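Local coordinates for protein beta-agarase D (Zobellia galactanivorans, PDB 4ASM) that hydrolyses the beta-1,4 linkages of agarose in a random, endo-acting manner with retention of the anomeric configuration, through its family GH16 catalytic domain, at residues 165-179 and 328-342. Sequence-based numbering, arbitrary orientation.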
loop_
_atom_site.group_PDB
_atom_site.type_symbol
_atom_site.label_atom_id
_atom_site.label_comp_id
_atom_site.label_asym_id
_atom_site.label_seq_id
_atom_site.Cartn_x
_atom_site.Cartn_y
_atom_site.Cartn_z
ATOM N N GLU A 165 2.338 -2.074 -1.859
ATOM C CA GLU A 165 2.005 -3.376 -1.276
ATOM C C GLU A 165 2.910 -4.348 -2.021
ATOM O O GLU A 165 2.726 -4.564 -3.235
ATOM C CB GLU A 165 0.535 -3.728 -1.508
ATOM C CG GLU A 165 0.147 -5.108 -1.032
ATOM C CD GLU A 165 -1.345 -5.317 -1.112
ATOM O OE1 GLU A 165 -1.882 -5.169 -2.230
ATOM O OE2 GLU A 165 -1.986 -5.611 -0.071
ATOM N N CYS A 166 3.918 -4.882 -1.328
ATOM C CA CYS A 166 4.938 -5.685 -1.985
ATOM C C CYS A 166 5.316 -6.865 -1.107
ATOM O O CYS A 166 5.624 -6.691 0.056
ATOM C CB CYS A 166 6.165 -4.809 -2.263
ATOM S SG CYS A 166 7.482 -5.701 -3.158
ATOM N N TYR A 167 5.254 -8.068 -1.677
ATOM C CA TYR A 167 5.694 -9.293 -1.002
ATOM C C TYR A 167 7.030 -9.656 -1.613
ATOM O O TYR A 167 7.116 -10.531 -2.490
ATOM C CB TYR A 167 4.669 -10.420 -1.200
ATOM C CG TYR A 167 3.238 -9.922 -1.089
ATOM C CD1 TYR A 167 2.634 -9.273 -2.154
ATOM C CD2 TYR A 167 2.490 -10.142 0.055
ATOM C CE1 TYR A 167 1.338 -8.796 -2.080
ATOM C CE2 TYR A 167 1.161 -9.663 0.147
ATOM C CZ TYR A 167 0.612 -9.000 -0.939
ATOM O OH TYR A 167 -0.692 -8.509 -0.910
ATOM N N GLY A 168 8.063 -8.940 -1.164
ATOM C CA GLY A 168 9.290 -8.813 -1.942
ATOM C C GLY A 168 10.262 -9.965 -1.947
ATOM O O GLY A 168 11.139 -10.033 -2.830
ATOM N N GLY A 169 10.152 -10.856 -0.971
ATOM C CA GLY A 169 11.093 -11.966 -0.886
ATOM C C GLY A 169 10.534 -13.212 -1.541
ATOM O O GLY A 169 9.361 -13.550 -1.345
ATOM N N PRO A 170 11.350 -13.906 -2.354
ATOM C CA PRO A 170 10.854 -15.123 -2.974
ATOM C C PRO A 170 10.704 -16.294 -2.020
ATOM O O PRO A 170 10.088 -17.280 -2.379
ATOM C CB PRO A 170 11.916 -15.446 -4.041
ATOM C CG PRO A 170 13.162 -14.828 -3.536
ATOM C CD PRO A 170 12.709 -13.560 -2.810
ATOM N N GLY A 171 11.257 -16.198 -0.821
ATOM C CA GLY A 171 11.320 -17.351 0.079
ATOM C C GLY A 171 12.603 -18.137 -0.127
ATOM O O GLY A 171 13.152 -18.162 -1.219
ATOM N N ASN A 172 13.061 -18.782 0.936
ATOM C CA ASN A 172 14.266 -19.604 0.845
ATOM C C ASN A 172 14.098 -20.801 -0.083
ATOM O O ASN A 172 15.097 -21.318 -0.581
ATOM C CB ASN A 172 14.771 -20.001 2.235
ATOM C CG ASN A 172 13.794 -20.889 3.004
ATOM O OD1 ASN A 172 12.729 -21.274 2.517
ATOM N ND2 ASN A 172 14.173 -21.224 4.227
ATOM N N ASP A 173 12.852 -21.198 -0.360
ATOM C CA ASP A 173 12.552 -22.269 -1.327
ATOM C C ASP A 173 11.886 -21.730 -2.600
ATOM O O ASP A 173 11.359 -22.503 -3.403
ATOM C CB ASP A 173 11.670 -23.350 -0.680
ATOM C CG ASP A 173 10.337 -22.802 -0.166
ATOM O OD1 ASP A 173 10.045 -21.619 -0.450
ATOM O OD2 ASP A 173 9.609 -23.541 0.536
ATOM N N ASN A 174 11.874 -20.401 -2.769
ATOM C CA ASN A 174 11.282 -19.757 -3.948
ATOM C C ASN A 174 9.770 -19.906 -4.117
ATOM O O ASN A 174 9.250 -19.606 -5.182
ATOM C CB ASN A 174 12.001 -20.154 -5.257
ATOM C CG ASN A 174 13.255 -19.373 -5.467
ATOM O OD1 ASN A 174 13.231 -18.146 -5.459
ATOM N ND2 ASN A 174 14.368 -20.067 -5.641
ATOM N N ARG A 175 9.073 -20.287 -3.050
ATOM C CA ARG A 175 7.615 -20.492 -3.146
ATOM C C ARG A 175 6.824 -19.210 -3.473
ATOM O O ARG A 175 5.689 -19.268 -3.933
ATOM C CB ARG A 175 7.095 -21.130 -1.865
ATOM C CG ARG A 175 7.098 -20.219 -0.662
ATOM C CD ARG A 175 6.848 -21.071 0.571
ATOM N NE ARG A 175 6.934 -20.270 1.780
ATOM C CZ ARG A 175 8.060 -19.799 2.303
ATOM N NH1 ARG A 175 9.262 -20.063 1.716
ATOM N NH2 ARG A 175 8.004 -19.065 3.406
ATOM N N ASN A 176 7.438 -18.061 -3.201
ATOM C CA ASN A 176 6.852 -16.746 -3.486
ATOM C C ASN A 176 7.540 -16.014 -4.656
ATOM O O ASN A 176 7.370 -14.818 -4.826
ATOM C CB ASN A 176 6.934 -15.883 -2.218
ATOM C CG ASN A 176 6.040 -14.660 -2.281
ATOM O OD1 ASN A 176 4.846 -14.765 -2.541
ATOM N ND2 ASN A 176 6.616 -13.484 -2.015
ATOM N N SER A 177 8.344 -16.721 -5.441
ATOM C CA SER A 177 9.007 -16.156 -6.623
ATOM C C SER A 177 8.101 -15.407 -7.614
ATOM O O SER A 177 8.535 -14.429 -8.223
ATOM C CB SER A 177 9.855 -17.222 -7.339
ATOM O OG SER A 177 9.048 -18.197 -7.981
ATOM N N TYR A 178 6.851 -15.849 -7.780
ATOM C CA TYR A 178 5.955 -15.211 -8.751
ATOM C C TYR A 178 5.638 -13.795 -8.304
ATOM O O TYR A 178 5.564 -12.879 -9.144
ATOM C CB TYR A 178 4.674 -16.015 -8.876
ATOM C CG TYR A 178 3.652 -15.492 -9.859
ATOM C CD1 TYR A 178 2.726 -14.509 -9.490
ATOM C CD2 TYR A 178 3.555 -16.045 -11.142
ATOM C CE1 TYR A 178 1.760 -14.050 -10.409
ATOM C CE2 TYR A 178 2.604 -15.595 -12.055
ATOM C CZ TYR A 178 1.720 -14.602 -11.683
ATOM O OH TYR A 178 0.782 -14.181 -12.596
ATOM N N PHE A 179 5.458 -13.616 -6.989
ATOM C CA PHE A 179 5.064 -12.305 -6.438
ATOM C C PHE A 179 6.243 -11.418 -6.104
ATOM O O PHE A 179 6.111 -10.194 -6.143
ATOM C CB PHE A 179 4.122 -12.471 -5.237
ATOM C CG PHE A 179 2.868 -13.174 -5.597
ATOM C CD1 PHE A 179 1.870 -12.522 -6.325
ATOM C CD2 PHE A 179 2.701 -14.518 -5.284
ATOM C CE1 PHE A 179 0.704 -13.205 -6.703
ATOM C CE2 PHE A 179 1.545 -15.195 -5.654
ATOM C CZ PHE A 179 0.549 -14.522 -6.369
ATOM N N GLN A 328 -0.966 -11.658 5.151
ATOM C CA GLN A 328 -2.353 -11.628 4.639
ATOM C C GLN A 328 -2.948 -13.020 4.497
ATOM O O GLN A 328 -2.224 -14.005 4.306
ATOM C CB GLN A 328 -2.420 -10.830 3.334
ATOM C CG GLN A 328 -1.947 -9.388 3.565
ATOM C CD GLN A 328 -1.916 -8.525 2.318
ATOM O OE1 GLN A 328 -1.755 -7.290 2.392
ATOM N NE2 GLN A 328 -2.030 -9.151 1.179
ATOM N N SER A 329 -4.277 -13.114 4.571
ATOM C CA SER A 329 -4.940 -14.404 4.546
ATOM C C SER A 329 -4.571 -15.260 3.350
ATOM O O SER A 329 -4.297 -16.444 3.512
ATOM C CB SER A 329 -6.460 -14.232 4.596
ATOM O OG SER A 329 -6.847 -13.520 5.750
ATOM N N TRP A 330 -4.574 -14.670 2.153
ATOM C CA TRP A 330 -4.304 -15.458 0.932
ATOM C C TRP A 330 -2.883 -16.043 0.929
ATOM O O TRP A 330 -2.669 -17.210 0.544
ATOM C CB TRP A 330 -4.600 -14.629 -0.344
ATOM C CG TRP A 330 -3.612 -13.503 -0.602
ATOM C CD1 TRP A 330 -3.425 -12.384 0.145
ATOM C CD2 TRP A 330 -2.663 -13.435 -1.672
ATOM N NE1 TRP A 330 -2.434 -11.597 -0.406
ATOM C CE2 TRP A 330 -1.945 -12.227 -1.520
ATOM C CE3 TRP A 330 -2.354 -14.286 -2.751
ATOM C CZ2 TRP A 330 -0.931 -11.844 -2.404
ATOM C CZ3 TRP A 330 -1.353 -13.902 -3.628
ATOM C CH2 TRP A 330 -0.644 -12.695 -3.442
ATOM N N GLN A 331 -1.914 -15.245 1.376
ATOM C CA GLN A 331 -0.546 -15.719 1.466
ATOM C C GLN A 331 -0.433 -16.824 2.513
ATOM O O GLN A 331 0.196 -17.854 2.266
ATOM C CB GLN A 331 0.392 -14.550 1.817
ATOM C CG GLN A 331 0.653 -13.547 0.682
ATOM C CD GLN A 331 1.618 -14.090 -0.382
ATOM O OE1 GLN A 331 2.810 -13.714 -0.443
ATOM N NE2 GLN A 331 1.106 -14.948 -1.215
ATOM N N ALA A 332 -1.033 -16.609 3.682
ATOM C CA ALA A 332 -0.933 -17.557 4.788
ATOM C C ALA A 332 -1.605 -18.887 4.456
ATOM O O ALA A 332 -1.057 -19.958 4.755
ATOM C CB ALA A 332 -1.506 -16.941 6.055
ATOM N N GLU A 333 -2.787 -18.820 3.836
ATOM C CA GLU A 333 -3.497 -20.049 3.473
ATOM C C GLU A 333 -2.642 -20.906 2.529
ATOM O O GLU A 333 -2.612 -22.142 2.657
ATOM C CB GLU A 333 -4.840 -19.717 2.838
ATOM C CG GLU A 333 -5.622 -20.969 2.402
ATOM C CD GLU A 333 -7.066 -20.706 2.018
ATOM O OE1 GLU A 333 -7.574 -19.600 2.269
ATOM O OE2 GLU A 333 -7.693 -21.639 1.474
ATOM N N ALA A 334 -1.957 -20.228 1.602
ATOM C CA ALA A 334 -1.126 -20.881 0.593
ATOM C C ALA A 334 0.250 -21.292 1.133
ATOM O O ALA A 334 1.058 -21.859 0.383
ATOM C CB ALA A 334 -0.951 -19.950 -0.612
ATOM N N TYR A 335 0.517 -21.020 2.409
ATOM C CA TYR A 335 1.814 -21.311 3.056
ATOM C C TYR A 335 2.952 -20.505 2.444
ATOM O O TYR A 335 4.136 -20.867 2.561
ATOM C CB TYR A 335 2.134 -22.812 3.048
ATOM C CG TYR A 335 1.191 -23.613 3.921
ATOM C CD1 TYR A 335 1.381 -23.665 5.307
ATOM C CD2 TYR A 335 0.115 -24.290 3.373
ATOM C CE1 TYR A 335 0.525 -24.386 6.105
ATOM C CE2 TYR A 335 -0.769 -25.014 4.183
ATOM C CZ TYR A 335 -0.552 -25.056 5.542
ATOM O OH TYR A 335 -1.419 -25.782 6.357
ATOM N N ARG A 336 2.604 -19.413 1.773
ATOM C CA ARG A 336 3.646 -18.515 1.289
ATOM C C ARG A 336 4.253 -17.636 2.384
ATOM O O ARG A 336 5.352 -17.131 2.191
ATOM C CB ARG A 336 3.218 -17.728 0.046
ATOM C CG ARG A 336 3.166 -18.627 -1.208
ATOM C CD ARG A 336 3.041 -17.803 -2.491
ATOM N NE ARG A 336 1.744 -17.146 -2.486
ATOM C CZ ARG A 336 0.623 -17.676 -2.975
ATOM N NH1 ARG A 336 0.614 -18.879 -3.562
ATOM N NH2 ARG A 336 -0.496 -16.992 -2.870
ATOM N N SER A 337 3.578 -17.518 3.541
ATOM C CA SER A 337 4.096 -16.821 4.746
ATOM C C SER A 337 5.428 -17.377 5.188
ATOM O O SER A 337 5.721 -18.537 4.904
ATOM C CB SER A 337 3.218 -17.056 5.987
ATOM O OG SER A 337 1.840 -16.971 5.773
ATOM N N PRO A 338 6.197 -16.589 5.956
ATOM C CA PRO A 338 7.545 -17.019 6.367
ATOM C C PRO A 338 7.591 -18.348 7.096
ATOM O O PRO A 338 6.665 -18.691 7.838
ATOM C CB PRO A 338 8.006 -15.898 7.292
ATOM C CG PRO A 338 7.292 -14.694 6.751
ATOM C CD PRO A 338 5.917 -15.217 6.424
ATOM N N ASN A 339 8.666 -19.096 6.859
ATOM C CA ASN A 339 8.911 -20.290 7.639
ATOM C C ASN A 339 9.936 -20.030 8.738
ATOM O O ASN A 339 10.527 -18.949 8.823
ATOM C CB ASN A 339 9.318 -21.443 6.738
ATOM C CG ASN A 339 10.557 -21.137 5.880
ATOM O OD1 ASN A 339 11.572 -20.626 6.371
ATOM N ND2 ASN A 339 10.482 -21.488 4.589
ATOM N N ALA A 340 10.143 -21.026 9.592
ATOM C CA ALA A 340 11.019 -20.847 10.745
ATOM C C ALA A 340 12.454 -20.494 10.365
ATOM O O ALA A 340 13.069 -19.629 10.990
ATOM C CB ALA A 340 10.971 -22.083 11.649
ATOM N N ALA A 341 13.003 -21.152 9.339
ATOM C CA ALA A 341 14.357 -20.863 8.890
ATOM C C ALA A 341 14.500 -19.408 8.442
ATOM O O ALA A 341 15.466 -18.730 8.800
ATOM C CB ALA A 341 14.780 -21.849 7.770
ATOM N N GLU A 342 13.533 -18.917 7.663
ATOM C CA GLU A 342 13.548 -17.524 7.222
ATOM C C GLU A 342 13.460 -16.554 8.386
ATOM O O GLU A 342 14.106 -15.520 8.371
ATOM C CB GLU A 342 12.391 -17.277 6.263
ATOM C CG GLU A 342 12.570 -17.915 4.893
ATOM C CD GLU A 342 11.251 -18.107 4.149
ATOM O OE1 GLU A 342 10.172 -17.838 4.725
ATOM O OE2 GLU A 342 11.287 -18.573 2.993
HETATM O O HOH W 1 8.514 -23.241 3.218
#
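Arg175 meets Glu342 end-on, NH1 to OE2 and NH2 to OE1, each 2.8 Å, with guanidinium and carboxylate nearly coplanar (15°). Its chain, extended from CG to NE, carries the group across to the 335-337 backbone, where NE bonds Tyr335 O in the carbonyl plane and NH2 reaches Ser337 O from above that carbonyl's plane. On its own side NH1 also holds Asp173 OD1. Glu342 OE2 takes a second donor, Asn172 N (2.7 Å), on its anti lone pair, and Asn339 ND2 gives a nearly straight bond to Asn172 OD1. A methionine in place of Arg175 would probably leave Glu342 and Asp173 without their shared countercharge and the two carbonyls without these donors. Farther along, the edge of Trp330 points into the faces of two rings: CZ3 lies 3.4 Å from Phe179 CZ, planes at 86°, and CZ2 lies 3.6 Å from Tyr167 CZ. Phe179 CE2 also lies over one face of the Arg336 guanidinium. Asn339 and Glu342 form a capping box at helix 340-343, joined here to the 171-174 turn; the Tyr167 end of the aromatic cluster lies beside Glu165, whose OE1 is hydrogen-bonded to His184 ND1 and which is probably the proton donor of this GH16 active site.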